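Local coordinates for uncharacterized peroxidase-related protein (Silicibacter sp., PDB 2PFX), which is functionally uncharacterised but, as a peroxidase-related protein of the AhpD-like carboxymuconolactone decarboxylase family, is probably an oxidoreductase, at residues A[95-99]-A[186-191]; A[78-82]-A[110-114]. All coordinates share one frame. Residues are numbered along the deposited sequence.

Both contacts belong to one all-helical AhpD-like fold, and their centres lie about 14 Å apart. Contact 2 is fully buried and joins helix 70-84 to the end of helix 104-112. Contact 1 is only partly buried and lays the C-terminal tail on helix 87-101, the helix that lies between those two in sequence. Valines and a leucine dominate contact 2, with one serine hydrogen bond at its edge. Arginine and backbone carbonyls dominate contact 1, and a water joins in. The two meet at Val97, whose CG2 lies 3.8 Å from Val78 CG2 and whose CG1 lies 4.1 Å from Leu110 CD1. Both also touch a second subunit.

Contact 1: residues A[95-99]-A[186-191]; sequences AAVRQ and YHGQFR
This is a helix-to-tail contact in which the C-terminal end of the chain folds back over helix 87-101. It is partly buried and covers 372 Å² over both sides. Segment 95-99 is regular helix. Segment 186-191 starts with helix-like backbone angles at Tyr186 and His187, passes through Gly188 (phi/psi -93/1), extends at Gln189 (-81/141) and takes left-handed angles at Phe190 (60/41). Gln189 N hydrogen-bonds to Tyr186 O at 3.2 Å. The CA atoms of Ala95 and Tyr186 are 6.2 Å apart, those of Gln99 and Phe190 5.6 Å.

Arg98 is the centre. Its side chain (m, t, m) reaches the tail backbone, and both NE and NH2 donate to Gln189 O at 2.9 Å. A weak hydrogen bond runs from Arg98 NE to Phe190 O at 3.4 Å. The Arg98 guanidinium lies flat on that of Arg191, with centres 3.3 Å apart and planes at 10°. Arg191 starts away from the helix, but its m, m, t rotamer brings the end back. Arg191 NE (2.8 Å) and NH2 (2.9 Å) donate to His187 O.

Ala95 CB makes an apolar contact with Tyr186 CD1 at 3.9 Å. Gln99 CB makes a CH-pi contact over the Phe190 ring, 3.6 Å from its centroid. A water donates to Arg98 O (2.8 Å) and Phe190 O (3.1 Å).

The hydrogen bonds from Arg98 to the tail thus all go to backbone carbonyls. The stacked arginines are like charges; Glu108 gives Arg191 a counter-charge through a salt bridge, while Arg191 of a second subunit adds another like charge nearby.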
loop_
_atom_site.group_PDB
_atom_site.type_symbol
_atom_site.label_atom_id
_atom_site.label_comp_id
_atom_site.label_asym_id
_atom_site.label_seq_id
_atom_site.Cartn_x
_atom_site.Cartn_y
_atom_site.Cartn_z
ATOM N N ALA A 95 7.106 -1.081 27.955
ATOM C CA ALA A 95 7.418 -1.138 29.373
ATOM C C ALA A 95 8.314 0.024 29.761
ATOM O O ALA A 95 8.086 0.716 30.750
ATOM C CB ALA A 95 8.085 -2.468 29.751
ATOM N N ALA A 96 9.342 0.225 28.931
ATOM C CA ALA A 96 10.305 1.296 29.153
ATOM C C ALA A 96 9.630 2.661 29.155
ATOM O O ALA A 96 9.928 3.489 30.025
ATOM C CB ALA A 96 11.414 1.253 28.115
ATOM N N VAL A 97 8.733 2.912 28.210
ATOM C CA VAL A 97 7.978 4.167 28.222
ATOM C C VAL A 97 7.092 4.244 29.458
ATOM O O VAL A 97 6.990 5.305 30.113
ATOM C CB VAL A 97 7.170 4.312 26.922
ATOM C CG1 VAL A 97 6.184 5.469 26.976
ATOM C CG2 VAL A 97 8.147 4.529 25.775
ATOM N N ARG A 98 6.430 3.153 29.862
ATOM C CA ARG A 98 5.580 3.236 31.052
ATOM C C ARG A 98 6.445 3.568 32.273
ATOM O O ARG A 98 6.052 4.365 33.126
ATOM C CB ARG A 98 4.795 1.943 31.285
ATOM C CG ARG A 98 3.860 1.489 30.172
ATOM C CD ARG A 98 2.931 0.435 30.698
ATOM N NE ARG A 98 3.573 -0.811 31.088
ATOM C CZ ARG A 98 3.935 -1.756 30.234
ATOM N NH1 ARG A 98 3.739 -1.617 28.934
ATOM N NH2 ARG A 98 4.511 -2.869 30.662
ATOM N N GLN A 99 7.615 2.942 32.354
ATOM C CA GLN A 99 8.558 3.163 33.439
ATOM C C GLN A 99 9.058 4.604 33.485
ATOM O O GLN A 99 8.969 5.305 34.489
ATOM C CB GLN A 99 9.763 2.228 33.294
ATOM C CG GLN A 99 10.782 2.394 34.410
ATOM C CD GLN A 99 12.048 1.603 34.155
ATOM O OE1 GLN A 99 12.271 1.075 33.067
ATOM N NE2 GLN A 99 12.896 1.514 35.179
ATOM N N TYR A 186 7.938 -8.476 31.445
ATOM C CA TYR A 186 7.619 -7.123 30.989
ATOM C C TYR A 186 6.155 -6.736 31.059
ATOM O O TYR A 186 5.803 -5.575 31.311
ATOM C CB TYR A 186 8.044 -7.007 29.528
ATOM C CG TYR A 186 9.510 -6.750 29.260
ATOM C CD1 TYR A 186 10.213 -5.698 29.814
ATOM C CD2 TYR A 186 10.222 -7.593 28.393
ATOM C CE1 TYR A 186 11.554 -5.481 29.543
ATOM C CE2 TYR A 186 11.553 -7.377 28.123
ATOM C CZ TYR A 186 12.231 -6.324 28.692
ATOM O OH TYR A 186 13.572 -6.162 28.388
ATOM N N HIS A 187 5.272 -7.686 30.782
ATOM C CA HIS A 187 3.884 -7.390 30.487
ATOM C C HIS A 187 3.212 -6.700 31.663
ATOM O O HIS A 187 2.423 -5.781 31.465
ATOM C CB HIS A 187 3.109 -8.671 30.143
ATOM C CG HIS A 187 3.574 -9.309 28.881
ATOM N ND1 HIS A 187 3.270 -8.804 27.639
ATOM C CD2 HIS A 187 4.331 -10.417 28.661
ATOM C CE1 HIS A 187 3.803 -9.577 26.713
ATOM N NE2 HIS A 187 4.460 -10.560 27.295
ATOM N N GLY A 188 3.519 -7.151 32.871
ATOM C CA GLY A 188 2.830 -6.665 34.037
ATOM C C GLY A 188 3.467 -5.495 34.749
ATOM O O GLY A 188 2.950 -5.048 35.777
ATOM N N GLN A 189 4.578 -5.016 34.220
ATOM C CA GLN A 189 5.389 -3.982 34.834
ATOM C C GLN A 189 4.850 -2.587 34.584
ATOM O O GLN A 189 4.411 -2.285 33.482
ATOM C CB GLN A 189 6.823 -4.060 34.291
ATOM C CG GLN A 189 7.595 -5.256 34.811
ATOM C CD GLN A 189 9.022 -5.321 34.325
ATOM O OE1 GLN A 189 9.421 -4.768 33.298
ATOM N NE2 GLN A 189 9.849 -6.039 35.085
ATOM N N PHE A 190 4.929 -1.745 35.609
ATOM C CA PHE A 190 4.670 -0.329 35.399
ATOM C C PHE A 190 3.269 -0.087 34.866
ATOM O O PHE A 190 3.029 0.750 34.002
ATOM C CB PHE A 190 5.726 0.272 34.448
ATOM C CG PHE A 190 7.134 -0.153 34.810
ATOM C CD1 PHE A 190 7.695 0.235 36.013
ATOM C CD2 PHE A 190 7.867 -0.928 33.937
ATOM C CE1 PHE A 190 8.974 -0.151 36.363
ATOM C CE2 PHE A 190 9.137 -1.340 34.286
ATOM C CZ PHE A 190 9.663 -0.960 35.502
ATOM N N ARG A 191 2.303 -0.827 35.417
ATOM C CA ARG A 191 0.926 -0.655 34.999
ATOM C C ARG A 191 0.128 0.290 35.895
ATOM O O ARG A 191 -1.105 0.395 35.715
ATOM C CB ARG A 191 0.208 -2.006 34.963
ATOM C CG ARG A 191 0.742 -2.963 33.910
ATOM C CD ARG A 191 0.410 -2.466 32.514
ATOM N NE ARG A 191 1.018 -3.373 31.525
ATOM C CZ ARG A 191 0.919 -3.131 30.221
ATOM N NH1 ARG A 191 0.256 -2.052 29.787
ATOM N NH2 ARG A 191 1.505 -3.995 29.399
ATOM O OXT ARG A 191 0.736 0.920 36.779
HETATM O O HOH W 1 3.955 3.625 34.860
#

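Contact 2: residues A[78-82]-A[110-114]; sequences VVVSS and LVMNY
Val78 CG1 forms the apolar centre of this buried helix-helix contact in the AhpD-like fold, where helix 70-84 packs on the end of helix 104-112. That methyl lies 3.6 Å from Leu110 CB and 3.6 Å from Val111 CG2. Val78 and Val79 are t rotamers; Leu110 is m, t. Next outward, Val79 CG2 lies 3.6 Å from Tyr114 CB, and Val79 CG1 sits over one face of the Tyr114 ring. The Tyr114 hydroxyl hydrogen-bonds to Asp128.

Segment 78-82 is helical throughout. The other helix runs to Met112, a selenomethionine; Asn113 leaves helical angles (phi/psi -162/98), and Tyr114 has 3-10 conformation with chi1 at 79° (p). The CA atoms of Val79 and Leu110 are 5.7 Å apart, and those of Ser82 and Val111 5.4 Å. The contact buries 297 Å² in total.

The polar edge lies where the second helix ends and its last carbonyls lack helical partners of the usual kind. Lys85 of a second subunit hydrogen-bonds to both Ser82 OG and Met112 O, so this edge also joins two subunits. Within the contact, Ser82 (chi1 180°, t) donates from OG to Val111 O at 2.6 Å.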
loop_
_atom_site.group_PDB
_atom_site.type_symbol
_atom_site.label_atom_id
_atom_site.label_comp_id
_atom_site.label_asym_id
_atom_site.label_seq_id
_atom_site.Cartn_x
_atom_site.Cartn_y
_atom_site.Cartn_z
ATOM N N VAL A 78 9.060 2.798 20.384
ATOM C CA VAL A 78 7.708 2.226 20.387
ATOM C C VAL A 78 6.903 2.610 19.172
ATOM O O VAL A 78 6.132 1.826 18.629
ATOM C CB VAL A 78 6.946 2.650 21.657
ATOM C CG1 VAL A 78 5.505 2.143 21.621
ATOM C CG2 VAL A 78 7.669 2.113 22.870
ATOM N N VAL A 79 7.037 3.851 18.717
ATOM C CA VAL A 79 6.301 4.250 17.513
ATOM C C VAL A 79 6.807 3.466 16.315
ATOM O O VAL A 79 6.029 2.923 15.507
ATOM C CB VAL A 79 6.418 5.768 17.326
ATOM C CG1 VAL A 79 6.004 6.192 15.929
ATOM C CG2 VAL A 79 5.592 6.464 18.399
ATOM N N VAL A 80 8.110 3.345 16.143
ATOM C CA VAL A 80 8.666 2.489 15.082
ATOM C C VAL A 80 8.109 1.081 15.217
ATOM O O VAL A 80 7.598 0.525 14.244
ATOM C CB VAL A 80 10.204 2.484 15.090
ATOM C CG1 VAL A 80 10.755 1.564 14.006
ATOM C CG2 VAL A 80 10.737 3.900 14.885
ATOM N N SER A 81 8.184 0.488 16.408
ATOM C CA SER A 81 7.715 -0.870 16.624
ATOM C C SER A 81 6.245 -1.082 16.344
ATOM O O SER A 81 5.798 -2.141 15.949
ATOM C CB SER A 81 7.924 -1.250 18.095
ATOM O OG SER A 81 9.267 -1.053 18.459
ATOM N N SER A 82 5.459 -0.034 16.631
ATOM C CA SER A 82 4.029 -0.129 16.386
ATOM C C SER A 82 3.772 -0.221 14.889
ATOM O O SER A 82 2.955 -1.008 14.405
ATOM C CB SER A 82 3.316 1.084 16.996
ATOM O OG SER A 82 1.920 1.024 16.772
ATOM N N LEU A 110 1.262 4.980 22.594
ATOM C CA LEU A 110 2.321 4.901 21.592
ATOM C C LEU A 110 2.323 3.522 20.939
ATOM O O LEU A 110 2.637 3.382 19.768
ATOM C CB LEU A 110 3.679 5.220 22.211
ATOM C CG LEU A 110 3.844 6.601 22.853
ATOM C CD1 LEU A 110 5.295 6.910 23.202
ATOM C CD2 LEU A 110 3.339 7.728 21.966
ATOM N N VAL A 111 1.943 2.526 21.751
ATOM C CA VAL A 111 1.913 1.162 21.214
ATOM C C VAL A 111 0.815 1.035 20.166
ATOM O O VAL A 111 0.972 0.391 19.120
ATOM C CB VAL A 111 1.716 0.163 22.364
ATOM C CG1 VAL A 111 1.204 -1.176 21.854
ATOM C CG2 VAL A 111 3.026 -0.019 23.112
HETATM N N MSE A 112 -0.324 1.675 20.429
HETATM C CA MSE A 112 -1.529 1.543 19.637
HETATM C C MSE A 112 -1.728 2.567 18.544
HETATM O O MSE A 112 -1.979 2.244 17.380
HETATM C CB MSE A 112 -2.745 1.606 20.584
HETATM C CG MSE A 112 -2.732 0.452 21.605
HETATM SE SE MSE A 112 -4.041 0.737 22.955
HETATM C CE MSE A 112 -3.909 -0.985 23.794
ATOM N N ASN A 113 -1.669 3.840 18.851
ATOM C CA ASN A 113 -1.767 4.853 17.788
ATOM C C ASN A 113 -1.218 6.162 18.344
ATOM O O ASN A 113 -1.969 6.815 19.067
ATOM C CB ASN A 113 -3.193 5.054 17.322
ATOM C CG ASN A 113 -3.317 6.169 16.290
ATOM O OD1 ASN A 113 -2.328 6.689 15.790
ATOM N ND2 ASN A 113 -4.533 6.560 15.932
ATOM N N TYR A 114 0.035 6.488 18.068
ATOM C CA TYR A 114 0.684 7.579 18.781
ATOM C C TYR A 114 -0.002 8.922 18.568
ATOM O O TYR A 114 0.155 9.872 19.345
ATOM C CB TYR A 114 2.159 7.655 18.358
ATOM C CG TYR A 114 2.409 8.329 17.038
ATOM C CD1 TYR A 114 2.267 7.628 15.850
ATOM C CD2 TYR A 114 2.781 9.669 16.976
ATOM C CE1 TYR A 114 2.491 8.242 14.633
ATOM C CE2 TYR A 114 3.008 10.287 15.760
ATOM C CZ TYR A 114 2.862 9.568 14.596
ATOM O OH TYR A 114 3.087 10.154 13.369
#